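Local coordinates for SusD superfamily protein (Bacteroides fragilis NCTC 9343, PDB 3NQP), which probably binds glycans at the outer membrane of the cell, as other members of the SusD family do, at residues A39-I44 with D376-Y380; V254-K258 with K360-Y364; N394-N399 with A429-E435; L212-K216 with E391-M395; M184-D188 with N242-K246. One frame throughout, in Å; residues are numbered along the deposited sequence.

Contact 1: A39-I44 with D376-Y380; sequences AWQHTI and DYIFY
The start of helix 39-48 packs against strand 377-381, deep in the chain. Residues 39-44 are helical, with a wider pi-type turn over 41-44. The partner chain turns a corner at Phe379. CA atoms pair Ala39 with Tyr377 at 7.0 Å and Thr43 with Phe379 at 7.9 Å. Tyr377 (chi1 -101°, between wells) points at the helix; Phe379 has chi1 m. Ala39 points at the strand. Its CB lies 4.1 Å from Tyr377 CD2 and 4.0 Å from Phe379 CZ, at the edge of that ring. Trp40 (chi1 t) starts away, yet its CE3 lies 3.2 Å from Tyr377 OH. His42 (chi1 t) puts CD2 over one face of the Phe379 ring, 3.6 Å from CE1. The ring planes meet at 48°. Thr43 (chi1 m) sets OG1 3.6 Å from Phe379 CE1. One water bonds both Thr43 OG1 (2.9 Å) and Ile378 O (2.8 Å). Ile44 CG1 lies 3.8 Å from Tyr377 OH. Phe379 and Tyr380 both face Phe267, a classic beta bulge. Tyr377 OH bonds Asn280, and His42 ND1 bonds Asp130. No direct hydrogen bond joins the segments, so aromatic and apolar packing plus one water make the joint.

Contact 2: V254-K258 with K360-Y364; sequences VFNAK and KNIGY
The frayed end of helix 251-255 and the loop after it run beside the loop 360-364, end-to-end directions 16° apart. The contact ties that helix end to the loop following strand 351-358. It is loop-to-loop packing beside strand 377-381, where Phe255 also touches Ile378 and Arg381. CA atoms pair Phe255 with Asn361 at 5.7 Å and Ala257 with Gly363 at 5.2 Å. Gly363 has positive phi (72°), psi -130°.

The main ring contact is CH-pi. The extended, all-t side chain of Lys360 lays CE over one face of Phe255 (chi1 m), 3.8 Å from the ring centroid and 30° off its normal. Lys360 CE and Phe255 CZ are 3.3 Å apart. Lys360 NZ continues to Glu449 and to the carbonyl of Ile447.

Close carbon contacts fill the other end. Ala257 CB lies 3.8 Å from Gly363 CA and makes an apolar contact with Tyr364 CD2 at 3.9 Å. Lys258 CE lies 3.7 Å from Tyr364 CD2. Tyr364 (chi1 p) bonds Glu273 through its OH.

Polar links are few. One water accepts from Ala257 N at 2.9 Å and donates to Gly363 O at 2.7 Å. Lys258 N donates to Asn256 OD1 at 2.7 Å, an Asx turn. Asn361 ND2 bonds Asp376 O, just before strand 377-381.

With no direct hydrogen bond across, the joint rests on a lysine over an aromatic face, packing of Ala257 and Lys258 on Gly363 and Tyr364, and one water.

Contact 3: N394-N399 with A429-E435; sequences NMEGDN and ADFTTNE
A Schellman motif ending helix 382-396 meets the capped start of helix 431-445, consistent with the TPR-like helical packing of the SusD family. Gly397, with positive phi, is the C-prime residue. Asp398 N bonds Ala393 O, and Gly397 N reaches Asn394 O weakly. Asp398 OD1 caps Ala401 N. Asp430 OD1 caps the other helix, accepting from Thr433 N at 2.7 Å and Thr433 OG1 at 2.5 Å. CA atoms pair Asn394 with Phe431 (6.5 Å) and Asn399 with Ala429 (6.1 Å). Asn394 (chi1 t) is the polar hub. Its ND2 donates to Phe431 O at 3.1 Å and Glu435 OE1 at 2.9 Å. Its OD1 accepts from Asn434 ND2 at 3.3 Å. Asn434 ND2 also bonds Thr428 O, and Asn434 OD1 bonds Tyr425. Glu435 OE2 is taken by Lys216 and Thr460 N. A water lies 2.9 Å from Asn399 O and 2.7 Å from Asn434 OD1. Asn394 ND2 sits over the Phe431 face. Met395 (selenomethionine) SE makes a Met-aromatic contact at the ring edge, 4.1 Å from Phe431 CE2.

Contact 4: L212-K216 with E391-M395; sequences LWTSK and EIANM
Residues 212-216 are the last turn of helix 200-216, and residues 391-395 lie near the C-terminal end of helix 382-396. The two short axes come within 11.7 Å and cross at 31°, with the same general direction. CA atoms pair Leu212 with Ile392 at 7.3 Å and Lys216 with Met395 at 9.1 Å. Lys216 N bonds Trp213 O at 3.0 Å, with a weak bond to Leu212 O. In the partner, Met395 N bonds Glu391 O at 3.1 Å.

At this spacing Lys216 and Glu391 span the gap, with Leu212 and Ile392 beside them. Leu212 (chi1 t, chi2 p) points at the partner. Its CD1 lies 3.8 Å from Ile392 CG1, and its CD2 lies 3.7 Å from Glu391 CD. Lys216 (m, t, p, t) reaches across, and its NZ makes a salt bridge with Glu391 OE2 at 2.9 Å. Glu391 is extended (chi1 t, chi2 t). Lys216 CE packs 3.8 Å from SE of Met395, a selenomethionine. A water accepts from Lys216 NZ at 2.7 Å and donates to Glu391 O at 2.9 Å.

The charges extend past this pair. Glu435 is a second partner of Lys216, and Arg458 pairs with Glu391. Leu229 packs on Leu212 and Leu236 on Ile392. The buried contact is consistent with TPR-like helical packing of the SusD family; it sits among helices 228-241, 431-445 and 452-458.

Contact 5: M184-D188 with N242-K246; sequences MNDFD and NYNLK
This contact joins two inter-helix loops, the one after helix 163-181 and the one after helix 228-241. Neither segment has regular secondary structure. In the first loop Asp186 OD1 accepts from Asp188 N at 2.8 Å, the bond that defines an Asx turn. The CA atoms of Asn185 and Tyr243 are nearest, 6.8 Å apart. Asn185 (chi1 m) points across. Its ND2 donates to Asn242 O at 3.2 Å and lies over one face of the Tyr243 ring, 3.6 Å from CE1. Its OD1 bonds Lys200 NZ. Phe187 (chi1 m) sets CE2 3.8 Å from Tyr243 O, which sits at the ring edge, and 3.9 Å from Tyr243 CB. The Phe187 and Tyr243 ring planes meet at 58°, centroids 5.9 Å apart. Phe187 CZ also lies 4.3 Å from Leu245 CD2. Tyr243 (chi1 m) sends its OH to Glu204, and Lys195 makes a cation-pi contact with Phe187. Both loops touch Ala201, so this is loop-to-loop packing between inter-helix loops over the start of helix 200-216.

In the fold
From the N terminus, helix 39-48 opens contact 1, which closes at strand 377-381, 332 residues separating the nearest ends of its segments. Contacts 5 and 2 are nested inside that loop, one after the other. Contact 5 ties two inter-helix loops, and contact 2 ties the end of helix 251-255 to the loop before strand 364-365. Contact 4 opens on helix 200-216 and closes on helix 382-396, so it crosses contacts 1 and 5 and encloses contact 2. Contact 3 begins where contact 4 ends, sharing Asn394 and Met395. Contacts 3 and 4 tie helices 200-216, 382-396 and 431-445 together on one side of the chain's centre. Contact 2 lies opposite contact 4 and touches contact 1.

Contact 1: A39-I44 with D376-Y380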
# COMPACT_ATOMS: atom_id res chain seq x y z
N ALA A 39 0.74 -7.11 7.19
CA ALA A 39 0.17 -5.91 6.60
C ALA A 39 1.02 -4.64 6.81
O ALA A 39 1.14 -3.80 5.91
CB ALA A 39 -1.24 -5.67 7.11
N TRP A 40 1.61 -4.49 7.98
CA TRP A 40 2.44 -3.30 8.22
C TRP A 40 3.61 -3.34 7.26
O TRP A 40 3.94 -2.34 6.62
CB TRP A 40 2.92 -3.27 9.67
CG TRP A 40 3.78 -2.10 9.99
CD1 TRP A 40 5.15 -2.03 9.87
CD2 TRP A 40 3.37 -0.83 10.52
NE1 TRP A 40 5.60 -0.82 10.28
CE2 TRP A 40 4.53 -0.05 10.69
CE3 TRP A 40 2.14 -0.28 10.85
CZ2 TRP A 40 4.49 1.23 11.19
CZ3 TRP A 40 2.08 1.00 11.36
CH2 TRP A 40 3.25 1.75 11.52
N GLN A 41 4.24 -4.50 7.11
CA GLN A 41 5.38 -4.56 6.20
C GLN A 41 4.96 -4.26 4.75
O GLN A 41 5.71 -3.62 4.00
CB GLN A 41 6.05 -5.94 6.27
CG GLN A 41 7.17 -6.09 5.34
CD GLN A 41 7.93 -7.36 5.62
OE1 GLN A 41 8.98 -7.32 6.28
NE2 GLN A 41 7.41 -8.50 5.12
N HIS A 42 3.81 -4.79 4.35
CA HIS A 42 3.34 -4.63 2.98
C HIS A 42 3.06 -3.15 2.66
O HIS A 42 3.49 -2.61 1.62
CB HIS A 42 2.10 -5.49 2.72
CG HIS A 42 1.38 -5.13 1.47
ND1 HIS A 42 1.83 -5.51 0.22
CD2 HIS A 42 0.27 -4.38 1.26
CE1 HIS A 42 1.02 -5.02 -0.70
NE2 HIS A 42 0.07 -4.31 -0.10
N THR A 43 2.33 -2.49 3.56
CA THR A 43 1.83 -1.17 3.33
C THR A 43 2.88 -0.13 3.72
O THR A 43 3.24 0.75 2.91
CB THR A 43 0.52 -0.96 4.11
OG1 THR A 43 -0.52 -1.78 3.53
CG2 THR A 43 0.11 0.51 4.15
N ILE A 44 3.40 -0.24 4.93
CA ILE A 44 4.30 0.82 5.45
C ILE A 44 5.76 0.53 5.02
O ILE A 44 6.35 1.30 4.28
CB ILE A 44 4.23 0.99 6.94
CG1 ILE A 44 2.78 1.28 7.42
CG2 ILE A 44 5.21 2.10 7.39
CD1 ILE A 44 2.14 2.60 6.97
N ASP A 376 -8.98 -0.87 9.90
CA ASP A 376 -8.60 -1.97 8.99
C ASP A 376 -7.54 -1.47 8.02
O ASP A 376 -7.50 -0.27 7.69
CB ASP A 376 -9.81 -2.45 8.17
CG ASP A 376 -10.74 -3.42 8.95
OD1 ASP A 376 -10.46 -3.72 10.13
OD2 ASP A 376 -11.77 -3.85 8.32
N TYR A 377 -6.67 -2.38 7.57
CA TYR A 377 -5.66 -1.99 6.57
C TYR A 377 -6.19 -2.27 5.15
O TYR A 377 -6.22 -3.43 4.70
CB TYR A 377 -4.31 -2.72 6.87
CG TYR A 377 -3.28 -1.84 7.56
CD1 TYR A 377 -3.61 -1.10 8.69
CD2 TYR A 377 -2.01 -1.68 7.03
CE1 TYR A 377 -2.68 -0.28 9.29
CE2 TYR A 377 -1.10 -0.84 7.61
CZ TYR A 377 -1.42 -0.15 8.72
OH TYR A 377 -0.49 0.71 9.26
N ILE A 378 -6.64 -1.23 4.45
CA ILE A 378 -7.27 -1.40 3.12
C ILE A 378 -6.14 -1.60 2.14
O ILE A 378 -5.21 -0.78 2.12
CB ILE A 378 -8.07 -0.14 2.70
CG1 ILE A 378 -9.13 0.15 3.77
CG2 ILE A 378 -8.61 -0.31 1.24
CD1 ILE A 378 -9.88 1.48 3.68
N PHE A 379 -6.18 -2.70 1.38
CA PHE A 379 -5.23 -2.96 0.32
C PHE A 379 -5.76 -2.47 -1.03
O PHE A 379 -4.99 -1.91 -1.79
CB PHE A 379 -4.92 -4.46 0.22
CG PHE A 379 -4.02 -4.98 1.30
CD1 PHE A 379 -3.55 -4.18 2.32
CD2 PHE A 379 -3.67 -6.31 1.29
CE1 PHE A 379 -2.69 -4.70 3.29
CE2 PHE A 379 -2.82 -6.84 2.24
CZ PHE A 379 -2.33 -6.05 3.23
N TYR A 380 -7.04 -2.68 -1.34
CA TYR A 380 -7.63 -2.15 -2.57
C TYR A 380 -8.96 -1.49 -2.26
O TYR A 380 -9.79 -2.12 -1.62
CB TYR A 380 -7.90 -3.24 -3.58
CG TYR A 380 -6.69 -3.98 -4.02
CD1 TYR A 380 -5.71 -3.33 -4.77
CD2 TYR A 380 -6.49 -5.30 -3.66
CE1 TYR A 380 -4.60 -3.96 -5.18
CE2 TYR A 380 -5.32 -5.97 -4.09
CZ TYR A 380 -4.38 -5.28 -4.85
OH TYR A 380 -3.22 -5.88 -5.32
O HOH W 1 -3.25 -0.88 4.14

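Contact 2: V254-K258 with K360-Y364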
# COMPACT_ATOMS: atom_id res chain seq x y z
N VAL A 254 -14.61 6.34 4.63
CA VAL A 254 -13.95 5.22 3.99
C VAL A 254 -13.21 4.42 5.07
O VAL A 254 -13.22 3.19 5.03
CB VAL A 254 -13.03 5.67 2.81
CG1 VAL A 254 -12.14 4.48 2.34
CG2 VAL A 254 -13.92 6.27 1.66
N PHE A 255 -12.59 5.11 6.04
CA PHE A 255 -11.63 4.50 6.99
C PHE A 255 -12.24 4.27 8.34
O PHE A 255 -11.67 3.55 9.15
CB PHE A 255 -10.40 5.40 7.14
CG PHE A 255 -9.87 5.78 5.82
CD1 PHE A 255 -9.05 4.91 5.14
CD2 PHE A 255 -10.27 6.96 5.19
CE1 PHE A 255 -8.60 5.22 3.85
CE2 PHE A 255 -9.84 7.27 3.93
CZ PHE A 255 -8.97 6.37 3.25
N ASN A 256 -13.41 4.88 8.55
CA ASN A 256 -14.06 4.89 9.85
C ASN A 256 -14.23 3.45 10.35
O ASN A 256 -14.80 2.59 9.66
CB ASN A 256 -15.38 5.62 9.71
CG ASN A 256 -16.21 5.65 11.00
OD1 ASN A 256 -15.94 4.93 11.97
ND2 ASN A 256 -17.26 6.45 10.97
N ALA A 257 -13.72 3.20 11.56
CA ALA A 257 -13.71 1.84 12.11
C ALA A 257 -15.13 1.35 12.44
O ALA A 257 -15.34 0.17 12.71
CB ALA A 257 -12.76 1.77 13.34
N LYS A 258 -16.10 2.26 12.43
CA LYS A 258 -17.51 1.89 12.60
C LYS A 258 -18.25 1.80 11.25
O LYS A 258 -19.44 1.56 11.21
CB LYS A 258 -18.21 2.86 13.58
CG LYS A 258 -17.54 2.95 14.95
CD LYS A 258 -17.97 1.85 15.89
CE LYS A 258 -17.48 2.08 17.34
NZ LYS A 258 -17.64 3.50 17.84
N LYS A 360 -5.85 9.52 10.13
CA LYS A 360 -6.60 8.95 9.01
C LYS A 360 -7.35 7.69 9.38
O LYS A 360 -8.47 7.49 8.92
CB LYS A 360 -5.65 8.61 7.86
CG LYS A 360 -6.37 8.24 6.53
CD LYS A 360 -5.38 8.18 5.36
CE LYS A 360 -6.05 7.66 4.09
NZ LYS A 360 -5.19 7.84 2.91
N ASN A 361 -6.72 6.83 10.19
CA ASN A 361 -7.18 5.44 10.37
C ASN A 361 -6.72 4.90 11.75
O ASN A 361 -6.06 3.90 11.86
CB ASN A 361 -6.66 4.59 9.20
CG ASN A 361 -7.21 3.18 9.18
OD1 ASN A 361 -8.37 2.94 9.54
ND2 ASN A 361 -6.39 2.24 8.68
N ILE A 362 -7.04 5.66 12.80
CA ILE A 362 -6.62 5.33 14.18
C ILE A 362 -7.75 4.71 15.02
O ILE A 362 -7.75 4.79 16.27
CB ILE A 362 -5.94 6.55 14.89
CG1 ILE A 362 -6.84 7.78 14.91
CG2 ILE A 362 -4.61 6.87 14.19
CD1 ILE A 362 -6.49 8.85 16.08
N GLY A 363 -8.71 4.07 14.36
CA GLY A 363 -9.70 3.23 15.10
C GLY A 363 -10.72 4.05 15.89
O GLY A 363 -11.28 5.00 15.36
N TYR A 364 -10.92 3.72 17.17
CA TYR A 364 -11.89 4.46 18.00
C TYR A 364 -11.53 4.43 19.47
O TYR A 364 -10.58 3.77 19.88
CB TYR A 364 -13.31 3.89 17.80
CG TYR A 364 -13.41 2.40 18.06
CD1 TYR A 364 -13.10 1.86 19.32
CD2 TYR A 364 -13.79 1.52 17.05
CE1 TYR A 364 -13.18 0.49 19.55
CE2 TYR A 364 -13.88 0.15 17.27
CZ TYR A 364 -13.56 -0.36 18.52
OH TYR A 364 -13.61 -1.72 18.70
O HOH W 2 -12.40 5.32 12.97

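Contact 3: N394-N399 with A429-E435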
# COMPACT_ATOMS: atom_id res chain seq x y z
N ASN A 394 -3.15 7.27 -19.69
CA ASN A 394 -2.00 8.07 -20.06
C ASN A 394 -1.08 7.27 -21.02
O ASN A 394 -0.59 7.85 -21.99
CB ASN A 394 -1.19 8.57 -18.86
CG ASN A 394 -0.31 9.75 -19.22
OD1 ASN A 394 -0.63 10.48 -20.15
ND2 ASN A 394 0.78 9.97 -18.46
N MSE A 395 -0.92 5.97 -20.80
CA MSE A 395 -0.08 5.15 -21.69
C MSE A 395 -0.69 5.04 -23.08
O MSE A 395 0.03 5.07 -24.09
CB MSE A 395 0.16 3.73 -21.14
CG MSE A 395 1.08 3.64 -19.95
SE MSE A 395 2.85 4.22 -20.27
CE MSE A 395 3.50 2.78 -21.41
N GLU A 396 -2.02 4.91 -23.15
CA GLU A 396 -2.75 4.82 -24.43
C GLU A 396 -2.73 6.10 -25.22
O GLU A 396 -2.78 6.07 -26.45
CB GLU A 396 -4.22 4.49 -24.21
CG GLU A 396 -4.52 3.12 -23.69
CD GLU A 396 -5.98 2.94 -23.19
OE1 GLU A 396 -6.66 3.89 -22.77
OE2 GLU A 396 -6.45 1.81 -23.17
N GLY A 397 -2.73 7.22 -24.51
CA GLY A 397 -2.99 8.52 -25.11
C GLY A 397 -4.42 9.05 -24.93
O GLY A 397 -4.82 9.99 -25.63
N ASP A 398 -5.19 8.44 -24.03
CA ASP A 398 -6.60 8.78 -23.79
C ASP A 398 -6.61 9.88 -22.74
O ASP A 398 -6.94 9.68 -21.55
CB ASP A 398 -7.39 7.56 -23.35
CG ASP A 398 -8.92 7.78 -23.38
OD1 ASP A 398 -9.34 8.93 -23.41
OD2 ASP A 398 -9.65 6.80 -23.33
N ASN A 399 -6.24 11.05 -23.21
CA ASN A 399 -6.12 12.20 -22.34
C ASN A 399 -7.41 12.59 -21.66
O ASN A 399 -7.41 13.04 -20.51
CB ASN A 399 -5.46 13.33 -23.11
CG ASN A 399 -4.10 12.90 -23.66
OD1 ASN A 399 -3.32 12.31 -22.92
ND2 ASN A 399 -3.87 13.07 -24.97
N ALA A 429 -2.52 16.98 -23.61
CA ALA A 429 -1.77 16.00 -24.38
C ALA A 429 -0.36 15.71 -23.82
O ALA A 429 0.33 14.77 -24.26
CB ALA A 429 -1.66 16.47 -25.86
N ASP A 430 0.06 16.49 -22.85
CA ASP A 430 1.36 16.36 -22.28
C ASP A 430 1.41 15.17 -21.33
O ASP A 430 0.83 15.20 -20.19
CB ASP A 430 1.73 17.64 -21.54
CG ASP A 430 3.18 17.65 -21.10
OD1 ASP A 430 3.46 17.45 -19.91
OD2 ASP A 430 4.04 17.81 -21.97
N PHE A 431 2.13 14.14 -21.77
CA PHE A 431 2.27 12.92 -20.99
C PHE A 431 2.79 13.21 -19.59
O PHE A 431 2.29 12.67 -18.61
CB PHE A 431 3.21 11.92 -21.68
CG PHE A 431 3.34 10.62 -20.94
CD1 PHE A 431 4.23 10.49 -19.87
CD2 PHE A 431 2.60 9.51 -21.33
CE1 PHE A 431 4.35 9.30 -19.15
CE2 PHE A 431 2.72 8.29 -20.61
CZ PHE A 431 3.61 8.20 -19.52
N THR A 432 3.79 14.08 -19.49
CA THR A 432 4.44 14.34 -18.21
C THR A 432 3.44 14.98 -17.25
O THR A 432 3.36 14.64 -16.06
CB THR A 432 5.66 15.26 -18.37
OG1 THR A 432 6.64 14.64 -19.23
CG2 THR A 432 6.33 15.52 -17.00
N THR A 433 2.67 15.94 -17.76
CA THR A 433 1.75 16.68 -16.86
C THR A 433 0.73 15.67 -16.31
O THR A 433 0.40 15.69 -15.13
CB THR A 433 1.07 17.81 -17.61
OG1 THR A 433 2.08 18.64 -18.15
CG2 THR A 433 0.11 18.68 -16.68
N ASN A 434 0.21 14.80 -17.19
CA ASN A 434 -0.72 13.76 -16.81
C ASN A 434 -0.13 12.78 -15.80
O ASN A 434 -0.76 12.47 -14.80
CB ASN A 434 -1.18 12.95 -18.02
CG ASN A 434 -2.19 13.69 -18.91
OD1 ASN A 434 -3.00 14.52 -18.45
ND2 ASN A 434 -2.13 13.39 -20.20
N GLU A 435 1.05 12.23 -16.09
CA GLU A 435 1.68 11.26 -15.15
C GLU A 435 1.87 11.88 -13.77
O GLU A 435 1.56 11.27 -12.75
CB GLU A 435 3.03 10.77 -15.70
CG GLU A 435 3.50 9.51 -15.08
CD GLU A 435 2.96 8.26 -15.78
OE1 GLU A 435 1.88 8.31 -16.40
OE2 GLU A 435 3.63 7.22 -15.70
O HOH W 3 -5.45 14.96 -19.58

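Contact 4: L212-K216 with E391-M395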
# COMPACT_ATOMS: atom_id res chain seq x y z
N LEU A 212 -0.21 -3.89 -15.14
CA LEU A 212 0.28 -2.55 -15.36
C LEU A 212 1.78 -2.44 -15.09
O LEU A 212 2.53 -1.84 -15.85
CB LEU A 212 -0.41 -1.51 -14.45
CG LEU A 212 0.07 -0.08 -14.70
CD1 LEU A 212 -0.10 0.42 -16.16
CD2 LEU A 212 -0.68 0.84 -13.68
N TRP A 213 2.20 -2.98 -13.96
CA TRP A 213 3.62 -2.99 -13.59
C TRP A 213 4.46 -3.62 -14.71
O TRP A 213 5.40 -2.98 -15.19
CB TRP A 213 3.83 -3.72 -12.27
CG TRP A 213 5.23 -3.76 -11.87
CD1 TRP A 213 6.23 -4.55 -12.44
CD2 TRP A 213 5.88 -2.96 -10.85
NE1 TRP A 213 7.43 -4.29 -11.81
CE2 TRP A 213 7.25 -3.33 -10.85
CE3 TRP A 213 5.43 -1.99 -9.93
CZ2 TRP A 213 8.17 -2.76 -9.97
CZ3 TRP A 213 6.36 -1.44 -9.06
CH2 TRP A 213 7.70 -1.84 -9.08
N THR A 214 4.11 -4.82 -15.16
CA THR A 214 4.96 -5.48 -16.18
C THR A 214 4.85 -4.78 -17.53
O THR A 214 5.77 -4.90 -18.35
CB THR A 214 4.70 -6.99 -16.28
OG1 THR A 214 3.32 -7.22 -16.57
CG2 THR A 214 5.03 -7.68 -14.92
N SER A 215 3.76 -4.04 -17.77
CA SER A 215 3.67 -3.21 -18.96
C SER A 215 4.78 -2.14 -19.05
O SER A 215 5.25 -1.82 -20.15
CB SER A 215 2.32 -2.48 -19.02
OG SER A 215 1.22 -3.37 -19.16
N LYS A 216 5.19 -1.61 -17.90
CA LYS A 216 6.02 -0.44 -17.81
C LYS A 216 7.44 -0.61 -17.25
O LYS A 216 8.32 0.21 -17.54
CB LYS A 216 5.27 0.63 -16.99
CG LYS A 216 4.09 1.18 -17.76
CD LYS A 216 3.31 2.24 -16.92
CE LYS A 216 4.06 3.53 -16.74
NZ LYS A 216 3.05 4.61 -16.34
N GLU A 391 -3.66 5.93 -15.18
CA GLU A 391 -2.30 5.68 -15.61
C GLU A 391 -2.28 4.87 -16.92
O GLU A 391 -1.51 5.19 -17.82
CB GLU A 391 -1.51 4.97 -14.52
CG GLU A 391 -0.05 4.76 -14.87
CD GLU A 391 0.75 4.25 -13.71
OE1 GLU A 391 0.30 4.51 -12.57
OE2 GLU A 391 1.80 3.60 -13.94
N ILE A 392 -3.16 3.87 -17.05
CA ILE A 392 -3.28 3.10 -18.31
C ILE A 392 -3.69 4.06 -19.45
O ILE A 392 -3.09 4.04 -20.54
CB ILE A 392 -4.28 1.92 -18.18
CG1 ILE A 392 -3.71 0.83 -17.24
CG2 ILE A 392 -4.59 1.35 -19.55
CD1 ILE A 392 -4.76 -0.27 -16.72
N ALA A 393 -4.68 4.92 -19.18
CA ALA A 393 -5.13 5.93 -20.13
C ALA A 393 -3.96 6.80 -20.62
O ALA A 393 -3.78 7.03 -21.83
CB ALA A 393 -6.27 6.84 -19.48
N ASN A 394 -3.15 7.27 -19.69
CA ASN A 394 -2.00 8.07 -20.06
C ASN A 394 -1.08 7.27 -21.02
O ASN A 394 -0.59 7.85 -21.99
CB ASN A 394 -1.19 8.57 -18.86
CG ASN A 394 -0.31 9.75 -19.22
OD1 ASN A 394 -0.63 10.48 -20.15
ND2 ASN A 394 0.78 9.97 -18.46
N MSE A 395 -0.92 5.97 -20.80
CA MSE A 395 -0.08 5.15 -21.69
C MSE A 395 -0.69 5.04 -23.08
O MSE A 395 0.03 5.07 -24.09
CB MSE A 395 0.16 3.73 -21.14
CG MSE A 395 1.08 3.64 -19.95
SE MSE A 395 2.85 4.22 -20.27
CE MSE A 395 3.50 2.78 -21.41
O HOH W 4 1.24 5.97 -17.82

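Contact 5: M184-D188 with N242-K246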
# COMPACT_ATOMS: atom_id res chain seq x y z
N MSE A 184 -18.05 -16.88 -9.23
CA MSE A 184 -18.38 -16.53 -7.84
C MSE A 184 -17.82 -15.12 -7.57
O MSE A 184 -16.68 -14.96 -7.14
CB MSE A 184 -17.81 -17.58 -6.84
CG MSE A 184 -18.39 -19.06 -6.97
SE MSE A 184 -17.56 -20.55 -5.85
CE MSE A 184 -15.68 -20.14 -6.36
N ASN A 185 -18.64 -14.10 -7.80
CA ASN A 185 -18.27 -12.69 -7.52
C ASN A 185 -18.56 -12.26 -6.07
O ASN A 185 -18.25 -11.14 -5.68
CB ASN A 185 -19.05 -11.76 -8.46
CG ASN A 185 -18.50 -11.74 -9.89
OD1 ASN A 185 -17.89 -12.70 -10.39
ND2 ASN A 185 -18.74 -10.63 -10.56
N ASP A 186 -19.18 -13.14 -5.28
CA ASP A 186 -19.65 -12.80 -3.93
C ASP A 186 -18.43 -12.52 -3.07
O ASP A 186 -17.43 -13.21 -3.11
CB ASP A 186 -20.51 -13.95 -3.36
CG ASP A 186 -21.27 -13.60 -2.03
OD1 ASP A 186 -20.92 -12.68 -1.23
OD2 ASP A 186 -22.25 -14.35 -1.74
N PHE A 187 -18.51 -11.45 -2.31
CA PHE A 187 -17.47 -11.13 -1.38
C PHE A 187 -17.47 -11.95 -0.08
O PHE A 187 -16.46 -11.96 0.62
CB PHE A 187 -17.53 -9.65 -1.03
CG PHE A 187 -17.03 -8.73 -2.11
CD1 PHE A 187 -15.66 -8.50 -2.28
CD2 PHE A 187 -17.93 -8.04 -2.90
CE1 PHE A 187 -15.20 -7.57 -3.25
CE2 PHE A 187 -17.48 -7.16 -3.89
CZ PHE A 187 -16.13 -6.92 -4.06
N ASP A 188 -18.58 -12.63 0.25
CA ASP A 188 -18.77 -13.15 1.63
C ASP A 188 -19.65 -14.40 1.60
O ASP A 188 -20.65 -14.46 2.29
CB ASP A 188 -19.45 -12.10 2.53
CG ASP A 188 -19.33 -12.41 4.03
OD1 ASP A 188 -18.40 -13.17 4.45
OD2 ASP A 188 -20.17 -11.86 4.80
N ASN A 242 -18.73 -4.90 -12.20
CA ASN A 242 -19.33 -6.20 -11.95
C ASN A 242 -19.51 -6.57 -10.48
O ASN A 242 -19.89 -7.68 -10.17
CB ASN A 242 -18.49 -7.28 -12.64
CG ASN A 242 -18.46 -7.11 -14.15
OD1 ASN A 242 -19.48 -6.85 -14.75
ND2 ASN A 242 -17.26 -7.25 -14.77
N TYR A 243 -19.22 -5.65 -9.57
CA TYR A 243 -19.19 -5.98 -8.14
C TYR A 243 -19.98 -5.04 -7.23
O TYR A 243 -19.83 -5.09 -6.01
CB TYR A 243 -17.71 -6.07 -7.66
CG TYR A 243 -16.89 -7.15 -8.34
CD1 TYR A 243 -16.85 -8.43 -7.84
CD2 TYR A 243 -16.15 -6.87 -9.48
CE1 TYR A 243 -16.10 -9.41 -8.46
CE2 TYR A 243 -15.39 -7.84 -10.11
CZ TYR A 243 -15.36 -9.12 -9.61
OH TYR A 243 -14.59 -10.05 -10.26
N ASN A 244 -20.77 -4.14 -7.81
CA ASN A 244 -21.57 -3.22 -7.03
C ASN A 244 -20.77 -2.28 -6.16
O ASN A 244 -21.26 -1.83 -5.14
CB ASN A 244 -22.53 -4.00 -6.11
CG ASN A 244 -23.53 -4.83 -6.88
OD1 ASN A 244 -23.62 -6.05 -6.69
ND2 ASN A 244 -24.24 -4.18 -7.80
N LEU A 245 -19.53 -2.01 -6.55
CA LEU A 245 -18.68 -1.10 -5.80
C LEU A 245 -19.06 0.36 -6.06
O LEU A 245 -19.46 0.74 -7.19
CB LEU A 245 -17.20 -1.34 -6.17
CG LEU A 245 -16.64 -2.69 -5.73
CD1 LEU A 245 -15.45 -3.17 -6.61
CD2 LEU A 245 -16.26 -2.64 -4.19
N LYS A 246 -18.90 1.21 -5.04
CA LYS A 246 -19.16 2.65 -5.19
C LYS A 246 -18.24 3.45 -4.31
O LYS A 246 -18.00 3.06 -3.20
CB LYS A 246 -20.59 2.99 -4.74
CG LYS A 246 -21.70 2.17 -5.40
CD LYS A 246 -23.12 2.75 -5.10
CE LYS A 246 -24.00 1.75 -4.35
NZ LYS A 246 -24.11 0.46 -5.11